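Local coordinates for protein alanine racemase (Enterococcus faecalis, PDB 3E6E) that belongs to the alanine racemase family, joining an N-terminal TIM-type barrel domain to a C-terminal domain built largely of beta strands, at residues L119-N124 with H158-W163; F297-N302 with P329-V334. The protein carries 1 engineered substitution. All coordinates share one frame; numbering follows the deposited sequence.

Contact 1: residues L119-N124 with H158-W163; sequences LTPESN and HKEFLW
Glu160 is the side chain on which the two loops 119-124 and 158-163 close. Its CB lies against the CB of Leu119 at 3.6 Å, and the two side chains run antiparallel, each passing the other's stem. In both, CG stands anti to the carbonyl carbon and beside the backbone N. In Glu160 this first torsion (chi1 -70°) puts CG 3.2 Å from Thr120 O, and a bend at chi2 (111°) then lays the carboxylate alongside the Pro121 ring. On the inner side, Leu119 reaches past Glu160, crossing Phe161 at about a right angle, so that its CD1 comes to 3.6 Å from CE1 of the ring; a branched leucine suits this apolar corner.

The carboxylate is buried but finds no hydrogen bond across the contact. Its OE1 is 3.1 Å from Leu119 O, while OE2 is 2.8 Å from His158 O; in each case two acceptors face each other, and Pro121 N has no hydrogen to offer. Such crowding of oxygens would probably raise the pKa of Glu160.

Towards solvent the fit loosens. Lys159, with positive phi (81°), leaves helical geometry just past helix 145-158, and its chain curls back so that NZ donates to His158 O at 2.7 Å, from well above the carbonyl plane. Only the aliphatic middle of this long chain touches the facing loop, CD lying 3.4 Å from Pro121 O. Glu122 crosses it, poorly ordered, its OE2 some 5.7 Å from Lys159 NZ, too far for a salt bridge.

Both loops lie at the N-terminal ends of barrel strands, leading from helices 109-117 and 145-158 into strands 129-132 and 165-167; Phe161 packs between the two helices and the sheet, on Leu112, Leu116, Val155 and Val129.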
loop_
_atom_site.group_PDB
_atom_site.type_symbol
_atom_site.label_atom_id
_atom_site.label_comp_id
_atom_site.label_asym_id
_atom_site.label_seq_id
_atom_site.Cartn_x
_atom_site.Cartn_y
_atom_site.Cartn_z
ATOM N N LEU A 119 16.351 7.547 33.181
ATOM C CA LEU A 119 16.497 8.992 33.078
ATOM C C LEU A 119 17.446 9.512 34.151
ATOM O O LEU A 119 17.334 9.147 35.326
ATOM C CB LEU A 119 15.141 9.674 33.218
ATOM C CG LEU A 119 14.147 9.414 32.091
ATOM C CD1 LEU A 119 12.843 10.122 32.407
ATOM C CD2 LEU A 119 14.720 9.903 30.766
ATOM N N THR A 120 18.380 10.364 33.736
ATOM C CA THR A 120 19.364 10.943 34.645
ATOM C C THR A 120 18.796 12.163 35.346
ATOM O O THR A 120 18.361 13.109 34.694
ATOM C CB THR A 120 20.640 11.366 33.897
ATOM O OG1 THR A 120 21.313 10.201 33.401
ATOM C CG2 THR A 120 21.570 12.136 34.828
ATOM N N PRO A 121 18.819 12.162 36.691
ATOM C CA PRO A 121 18.313 13.246 37.538
ATOM C C PRO A 121 18.395 14.627 36.905
ATOM O O PRO A 121 17.376 15.302 36.750
ATOM C CB PRO A 121 19.173 13.129 38.786
ATOM C CG PRO A 121 19.317 11.653 38.918
ATOM C CD PRO A 121 19.611 11.208 37.494
ATOM N N GLU A 122 19.607 15.042 36.536
ATOM C CA GLU A 122 19.815 16.357 35.935
ATOM C C GLU A 122 20.380 16.259 34.523
ATOM O O GLU A 122 21.392 16.887 34.206
ATOM C CB GLU A 122 20.759 17.183 36.812
ATOM C CG GLU A 122 20.198 18.530 37.289
ATOM C CD GLU A 122 18.964 18.398 38.181
ATOM O OE1 GLU A 122 18.568 19.408 38.809
ATOM O OE2 GLU A 122 18.384 17.294 38.254
ATOM N N SER A 123 19.719 15.472 33.676
ATOM C CA SER A 123 20.143 15.280 32.290
ATOM C C SER A 123 20.037 16.575 31.486
ATOM O O SER A 123 20.333 16.599 30.286
ATOM C CB SER A 123 19.285 14.193 31.627
ATOM O OG SER A 123 19.551 14.085 30.235
ATOM N N ASN A 124 19.616 17.647 32.149
ATOM C CA ASN A 124 19.401 18.925 31.483
ATOM C C ASN A 124 18.554 18.782 30.223
ATOM O O ASN A 124 18.279 19.764 29.533
ATOM C CB ASN A 124 20.740 19.584 31.143
ATOM C CG ASN A 124 21.225 20.516 32.236
ATOM O OD1 ASN A 124 21.497 20.088 33.358
ATOM N ND2 ASN A 124 21.336 21.799 31.913
ATOM N N HIS A 158 9.253 14.122 39.435
ATOM C CA HIS A 158 10.563 13.484 39.380
ATOM C C HIS A 158 11.560 14.336 38.603
ATOM O O HIS A 158 12.757 14.325 38.890
ATOM C CB HIS A 158 10.455 12.094 38.749
ATOM C CG HIS A 158 10.002 11.032 39.702
ATOM N ND1 HIS A 158 10.824 10.505 40.676
ATOM C CD2 HIS A 158 8.812 10.398 39.831
ATOM C CE1 HIS A 158 10.160 9.593 41.363
ATOM N NE2 HIS A 158 8.938 9.508 40.870
ATOM N N LYS A 159 11.058 15.075 37.618
ATOM C CA LYS A 159 11.715 16.295 37.165
ATOM C C LYS A 159 12.864 16.003 36.206
ATOM O O LYS A 159 13.541 16.918 35.738
ATOM C CB LYS A 159 12.387 17.009 38.340
ATOM C CG LYS A 159 13.857 17.326 38.114
ATOM C CD LYS A 159 14.751 16.228 38.666
ATOM C CE LYS A 159 14.799 16.268 40.185
ATOM N NZ LYS A 159 13.444 16.142 40.788
ATOM N N GLU A 160 13.077 14.724 35.917
ATOM C CA GLU A 160 13.577 14.214 34.646
ATOM C C GLU A 160 12.512 14.310 33.557
ATOM O O GLU A 160 12.819 14.230 32.368
ATOM C CB GLU A 160 14.046 12.766 34.796
ATOM C CG GLU A 160 15.319 12.608 35.612
ATOM C CD GLU A 160 15.075 11.921 36.942
ATOM O OE1 GLU A 160 15.915 11.089 37.345
ATOM O OE2 GLU A 160 14.045 12.216 37.585
ATOM N N PHE A 161 11.262 14.483 33.973
ATOM C CA PHE A 161 10.161 14.640 33.036
ATOM C C PHE A 161 9.898 16.136 32.883
ATOM O O PHE A 161 10.602 16.962 33.460
ATOM C CB PHE A 161 8.894 13.975 33.589
ATOM C CG PHE A 161 9.030 12.498 33.841
ATOM C CD1 PHE A 161 9.161 11.603 32.782
ATOM C CD2 PHE A 161 9.011 11.998 35.135
ATOM C CE1 PHE A 161 9.269 10.239 33.010
ATOM C CE2 PHE A 161 9.120 10.632 35.372
ATOM C CZ PHE A 161 9.249 9.751 34.308
ATOM N N LEU A 162 8.878 16.476 32.100
ATOM C CA LEU A 162 8.475 17.865 31.927
ATOM C C LEU A 162 6.956 18.000 31.898
ATOM O O LEU A 162 6.396 18.936 32.469
ATOM C CB LEU A 162 9.078 18.443 30.644
ATOM C CG LEU A 162 8.543 19.804 30.195
ATOM C CD1 LEU A 162 8.613 20.811 31.333
ATOM C CD2 LEU A 162 9.308 20.308 28.981
ATOM N N TRP A 163 6.296 17.059 31.231
ATOM C CA TRP A 163 4.856 17.136 31.023
ATOM C C TRP A 163 4.318 18.289 30.181
ATOM O O TRP A 163 3.756 19.248 30.712
ATOM C CB TRP A 163 4.120 17.174 32.363
ATOM C CG TRP A 163 2.629 17.124 32.230
ATOM C CD1 TRP A 163 1.909 16.386 31.335
ATOM C CD2 TRP A 163 1.671 17.840 33.019
ATOM N NE1 TRP A 163 0.564 16.601 31.519
ATOM C CE2 TRP A 163 0.391 17.489 32.547
ATOM C CE3 TRP A 163 1.766 18.745 34.082
ATOM C CZ2 TRP A 163 -0.779 18.010 33.098
ATOM C CZ3 TRP A 163 0.604 19.260 34.626
ATOM C CH2 TRP A 163 -0.651 18.892 34.133
#

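Contact 2: residues F297-N302 with P329-V334; sequences FTVLVN and PVVTLV. Engineered in segment 329-334: Pro329 (natural residue Ser).
Leu300 and Thr332 stand opposite each other on one face of the sheet, their CB atoms 3.8 Å apart. Both first torsions put the branch atom, CG of the leucine and OG1 of the threonine, anti to the carbonyl carbon, and beta-branched threonine fits the extended backbone here. They form an antiparallel hydrogen-bonded pair: Thr332 N donates to Leu300 O at 2.7 Å, almost straight (175°) and in the carbonyl plane, whereas Leu300 N reaches Thr332 O at 2.8 Å from above its plane, in a more bent bond (N-H...O 152°).

Strands 298-301 and 330-332 thus join as antiparallel neighbours in the mixed sheet of the C-terminal domain, with strand 304-309 beyond the first and 249-259 beyond the second. Leu333 and Val334 both face Leu249 in a classic beta bulge, where the chain turns a corner.

The other face is apolar. Val299 leans across Val331 at a slant, CG2 to CG1 at 4.1 Å, and runs alongside Leu333 in the same direction, with Val299 CG1 3.8 Å from Leu333 CG. Trp290 covers both Val299 and Leu333, while Leu253 packs on Val331. Farther along, Val301 CG1 meets CB of Pro329, an engineered residue, at 4.3 Å, where the contact opens towards the exposed Asn302.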
loop_
_atom_site.group_PDB
_atom_site.type_symbol
_atom_site.label_atom_id
_atom_site.label_comp_id
_atom_site.label_asym_id
_atom_site.label_seq_id
_atom_site.Cartn_x
_atom_site.Cartn_y
_atom_site.Cartn_z
ATOM N N PHE A 297 -15.213 1.630 -12.227
ATOM C CA PHE A 297 -14.937 3.021 -11.910
ATOM C C PHE A 297 -14.461 3.606 -13.241
ATOM O O PHE A 297 -13.894 2.890 -14.063
ATOM C CB PHE A 297 -13.828 3.129 -10.849
ATOM C CG PHE A 297 -13.762 4.472 -10.166
ATOM C CD1 PHE A 297 -14.708 4.825 -9.208
ATOM C CD2 PHE A 297 -12.755 5.385 -10.479
ATOM C CE1 PHE A 297 -14.655 6.067 -8.567
ATOM C CE2 PHE A 297 -12.690 6.630 -9.850
ATOM C CZ PHE A 297 -13.638 6.975 -8.892
ATOM N N THR A 298 -14.694 4.898 -13.458
ATOM C CA THR A 298 -14.292 5.539 -14.700
ATOM C C THR A 298 -13.217 6.601 -14.506
ATOM O O THR A 298 -13.339 7.463 -13.642
ATOM C CB THR A 298 -15.498 6.191 -15.389
ATOM O OG1 THR A 298 -16.148 7.086 -14.476
ATOM C CG2 THR A 298 -16.481 5.117 -15.838
ATOM N N VAL A 299 -12.165 6.533 -15.320
ATOM C CA VAL A 299 -11.077 7.503 -15.254
ATOM C C VAL A 299 -11.234 8.537 -16.366
ATOM O O VAL A 299 -12.171 8.460 -17.160
ATOM C CB VAL A 299 -9.708 6.831 -15.381
ATOM C CG1 VAL A 299 -9.488 5.886 -14.213
ATOM C CG2 VAL A 299 -9.615 6.101 -16.701
ATOM N N LEU A 300 -10.305 9.486 -16.445
ATOM C CA LEU A 300 -10.418 10.545 -17.435
ATOM C C LEU A 300 -9.361 10.635 -18.521
ATOM O O LEU A 300 -8.155 10.688 -18.262
ATOM C CB LEU A 300 -10.527 11.887 -16.713
ATOM C CG LEU A 300 -11.687 11.918 -15.716
ATOM C CD1 LEU A 300 -11.584 13.152 -14.826
ATOM C CD2 LEU A 300 -13.009 11.906 -16.473
ATOM N N VAL A 301 -9.851 10.676 -19.753
ATOM C CA VAL A 301 -9.012 10.788 -20.937
ATOM C C VAL A 301 -9.612 11.934 -21.748
ATOM O O VAL A 301 -10.769 11.887 -22.136
ATOM C CB VAL A 301 -9.044 9.471 -21.751
ATOM C CG1 VAL A 301 -7.965 9.491 -22.838
ATOM C CG2 VAL A 301 -8.847 8.275 -20.802
ATOM N N ASN A 302 -8.833 12.980 -21.972
ATOM C CA ASN A 302 -9.314 14.135 -22.723
ATOM C C ASN A 302 -10.661 14.631 -22.221
ATOM O O ASN A 302 -11.546 14.968 -23.016
ATOM C CB ASN A 302 -9.443 13.814 -24.211
ATOM C CG ASN A 302 -8.126 13.458 -24.847
ATOM O OD1 ASN A 302 -7.082 14.022 -24.509
ATOM N ND2 ASN A 302 -8.167 12.527 -25.798
ATOM N N PRO A 329 -1.877 9.946 -24.558
ATOM C CA PRO A 329 -2.728 10.939 -23.897
ATOM C C PRO A 329 -2.688 10.730 -22.375
ATOM O O PRO A 329 -2.553 9.595 -21.905
ATOM C CB PRO A 329 -4.111 10.654 -24.481
ATOM C CG PRO A 329 -3.808 10.103 -25.833
ATOM C CD PRO A 329 -2.648 9.177 -25.550
ATOM N N VAL A 330 -2.802 11.813 -21.608
ATOM C CA VAL A 330 -2.768 11.704 -20.146
ATOM C C VAL A 330 -4.009 11.055 -19.550
ATOM O O VAL A 330 -5.140 11.406 -19.891
ATOM C CB VAL A 330 -2.606 13.081 -19.463
ATOM C CG1 VAL A 330 -2.697 12.918 -17.943
ATOM C CG2 VAL A 330 -1.275 13.705 -19.849
ATOM N N VAL A 331 -3.793 10.098 -18.660
ATOM C CA VAL A 331 -4.903 9.445 -18.008
ATOM C C VAL A 331 -5.031 10.021 -16.614
ATOM O O VAL A 331 -4.114 9.913 -15.789
ATOM C CB VAL A 331 -4.699 7.932 -17.909
ATOM C CG1 VAL A 331 -5.763 7.322 -16.993
ATOM C CG2 VAL A 331 -4.790 7.312 -19.307
ATOM N N THR A 332 -6.174 10.643 -16.357
ATOM C CA THR A 332 -6.436 11.244 -15.066
ATOM C C THR A 332 -7.306 10.366 -14.164
ATOM O O THR A 332 -8.503 10.193 -14.407
ATOM C CB THR A 332 -7.107 12.595 -15.251
ATOM O OG1 THR A 332 -6.319 13.391 -16.152
ATOM C CG2 THR A 332 -7.240 13.304 -13.904
ATOM N N LEU A 333 -6.698 9.808 -13.122
ATOM C CA LEU A 333 -7.427 8.964 -12.188
ATOM C C LEU A 333 -7.992 9.769 -11.011
ATOM O O LEU A 333 -9.110 9.516 -10.555
ATOM C CB LEU A 333 -6.530 7.831 -11.681
ATOM C CG LEU A 333 -6.143 6.767 -12.726
ATOM C CD1 LEU A 333 -5.036 7.284 -13.626
ATOM C CD2 LEU A 333 -5.683 5.514 -12.030
ATOM N N VAL A 334 -7.227 10.736 -10.519
ATOM C CA VAL A 334 -7.682 11.568 -9.412
ATOM C C VAL A 334 -7.370 13.023 -9.741
ATOM O O VAL A 334 -6.210 13.402 -9.867
ATOM C CB VAL A 334 -6.979 11.160 -8.093
ATOM C CG1 VAL A 334 -7.426 12.064 -6.964
ATOM C CG2 VAL A 334 -7.296 9.715 -7.767
#

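How the contacts relate
Contact 1 lies in the N-terminal barrel domain, before contact 2 in the C-terminal domain, so the two follow in series along the chain. They share no helix, strand or sheet: 119-124 with 158-163 joins loops around the eight-stranded parallel sheet of the barrel, whereas 297-302 with 329-334 joins strands of the mixed sheet. Their centres lie 56 Å apart, on opposite sides of the chain's centre, and their nearest atoms are about 39 Å apart. Each is thus local packing within its own part of the fold. None of their residues lines the pockets that hold DCS, to which both domains contribute residues, and neither contact touches the second chain of the assembly.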